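PDB 6YIG: calcium-binding EF hand family protein, which probably acts as a calcium-binding adaptor in clathrin-linked endocytosis as part of the plant TPLATE complex, this chain being its N-terminal EH domain. Local coordinates for residues R72-A77 with P101-N106. Sequence-based numbering, arbitrary orientation.
Sequences RLVTVA and PPPKIN
T75 and P103 face each other where an extended, proline-rich tail is laid across helix 64-78, a worked example of how a segment without secondary structure can be held in part by one hydroxyl and a valine methyl. T75 OG1 lies anti to its own carbonyl carbon (chi1 -62°) and donates to P101 O at 2.8 Å. It reaches that oxygen from above the carbonyl plane, 35° out of it, with a C=O...OG1 angle of 139°. The same T75 OG1 lies over the face of the P103 ring, near its nitrogen and 3.2 Å from P103 CB; that nitrogen, without hydrogen, offers it no bond. OG1 is also within hydrogen-bonding distance of L71 O one turn back, and its single proton must be shared between the two carbonyls. Beside it the packing is apolar and tight: V74 CG1, anti to the backbone N, presses on P103 CB at 3.5 Å, the two side chains crossing at about a right angle. In the EH domain, a pair of EF-hands, this places the C-terminal tail after helix 85-93 back against the helix that ends the second hand. V74 also touches F37 of helix 30-37 and I50 of helix 44-54, and Y16 OH hydrogen-bonds P103 O. Toward the tail's end the fit slackens, I105 CD1 coming no nearer than 4.4 Å to V74 CG1 while I105 leans on F36 and F37. The other flank is looser too: exposed P101 meets the methyl of T75 through CD, 4.1 Å from CG2, and P102 points its CB away from the helix.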
loop_
_atom_site.group_PDB
_atom_site.type_symbol
_atom_site.label_atom_id
_atom_site.label_comp_id
_atom_site.label_asym_id
_atom_site.label_seq_id
_atom_site.Cartn_x
_atom_site.Cartn_y
_atom_site.Cartn_z
ATOM N N ARG A 72 3.424 -1.581 1.720
ATOM C CA ARG A 72 4.866 -1.754 1.825
ATOM C C ARG A 72 5.601 -0.662 1.071
ATOM O O ARG A 72 6.597 -0.125 1.559
ATOM C CB ARG A 72 5.285 -3.131 1.301
ATOM C CG ARG A 72 4.785 -4.277 2.133
ATOM C CD ARG A 72 5.185 -5.645 1.567
ATOM N NE ARG A 72 4.693 -6.690 2.469
ATOM C CZ ARG A 72 3.592 -7.413 2.266
ATOM N NH1 ARG A 72 2.877 -7.292 1.162
ATOM N NH2 ARG A 72 3.210 -8.277 3.183
ATOM N N LEU A 73 5.145 -0.339 -0.132
ATOM C CA LEU A 73 5.783 0.734 -0.884
ATOM C C LEU A 73 5.624 2.062 -0.165
ATOM O O LEU A 73 6.539 2.900 -0.209
ATOM C CB LEU A 73 5.202 0.783 -2.280
ATOM C CG LEU A 73 5.567 -0.395 -3.169
ATOM C CD1 LEU A 73 4.766 -0.359 -4.466
ATOM C CD2 LEU A 73 7.063 -0.448 -3.449
ATOM N N VAL A 74 4.466 2.296 0.465
ATOM C CA VAL A 74 4.283 3.507 1.264
ATOM C C VAL A 74 5.293 3.566 2.406
ATOM O O VAL A 74 5.896 4.615 2.661
ATOM C CB VAL A 74 2.834 3.632 1.766
ATOM C CG1 VAL A 74 2.726 4.679 2.863
ATOM C CG2 VAL A 74 1.910 3.942 0.607
ATOM N N THR A 75 5.517 2.462 3.107
ATOM C CA THR A 75 6.544 2.472 4.144
ATOM C C THR A 75 7.908 2.845 3.584
ATOM O O THR A 75 8.638 3.654 4.177
ATOM C CB THR A 75 6.607 1.105 4.823
ATOM O OG1 THR A 75 5.342 0.889 5.435
ATOM C CG2 THR A 75 7.729 1.048 5.870
ATOM N N VAL A 76 8.305 2.236 2.465
ATOM C CA VAL A 76 9.601 2.580 1.882
ATOM C C VAL A 76 9.659 4.069 1.560
ATOM O O VAL A 76 10.651 4.744 1.856
ATOM C CB VAL A 76 9.872 1.703 0.645
ATOM C CG1 VAL A 76 11.140 2.147 -0.049
ATOM C CG2 VAL A 76 9.943 0.237 1.059
ATOM N N ALA A 77 8.586 4.614 0.976
ATOM C CA ALA A 77 8.574 6.047 0.669
ATOM C C ALA A 77 8.607 6.898 1.934
ATOM O O ALA A 77 9.214 7.983 1.937
ATOM C CB ALA A 77 7.356 6.391 -0.182
ATOM N N PRO A 101 7.937 -3.125 7.299
ATOM C CA PRO A 101 6.855 -2.862 8.255
ATOM C C PRO A 101 5.645 -2.236 7.584
ATOM O O PRO A 101 5.741 -1.650 6.497
ATOM C CB PRO A 101 7.480 -1.872 9.250
ATOM C CG PRO A 101 8.936 -1.934 9.036
ATOM C CD PRO A 101 9.153 -2.340 7.610
ATOM N N PRO A 102 4.478 -2.311 8.218
ATOM C CA PRO A 102 3.350 -1.521 7.748
ATOM C C PRO A 102 3.623 -0.040 7.953
ATOM O O PRO A 102 4.372 0.348 8.867
ATOM C CB PRO A 102 2.181 -2.014 8.620
ATOM C CG PRO A 102 2.811 -2.537 9.826
ATOM C CD PRO A 102 4.184 -3.048 9.455
ATOM N N PRO A 103 3.035 0.814 7.135
ATOM C CA PRO A 103 3.302 2.252 7.209
ATOM C C PRO A 103 2.542 2.920 8.350
ATOM O O PRO A 103 1.751 2.295 9.070
ATOM C CB PRO A 103 2.824 2.742 5.835
ATOM C CG PRO A 103 1.661 1.808 5.522
ATOM C CD PRO A 103 2.100 0.479 6.036
ATOM N N LYS A 104 2.823 4.213 8.526
ATOM C CA LYS A 104 2.091 5.068 9.455
ATOM C C LYS A 104 1.043 5.840 8.664
ATOM O O LYS A 104 1.391 6.600 7.759
ATOM C CB LYS A 104 3.038 6.032 10.174
ATOM C CG LYS A 104 4.052 5.331 11.059
ATOM C CD LYS A 104 3.369 4.680 12.269
ATOM C CE LYS A 104 4.371 4.096 13.271
ATOM N NZ LYS A 104 5.119 2.921 12.729
ATOM N N ILE A 105 -0.226 5.667 9.011
ATOM C CA ILE A 105 -1.323 6.299 8.292
ATOM C C ILE A 105 -2.177 7.057 9.295
ATOM O O ILE A 105 -2.726 6.450 10.223
ATOM C CB ILE A 105 -2.182 5.280 7.523
ATOM C CG1 ILE A 105 -1.318 4.416 6.620
ATOM C CG2 ILE A 105 -3.247 6.014 6.709
ATOM C CD1 ILE A 105 -0.853 5.099 5.351
ATOM N N ASN A 106 -2.272 8.379 9.106
ATOM C CA ASN A 106 -3.214 9.211 9.858
ATOM C C ASN A 106 -4.648 8.835 9.483
ATOM O O ASN A 106 -5.004 8.831 8.305
ATOM C CB ASN A 106 -2.952 10.690 9.542
#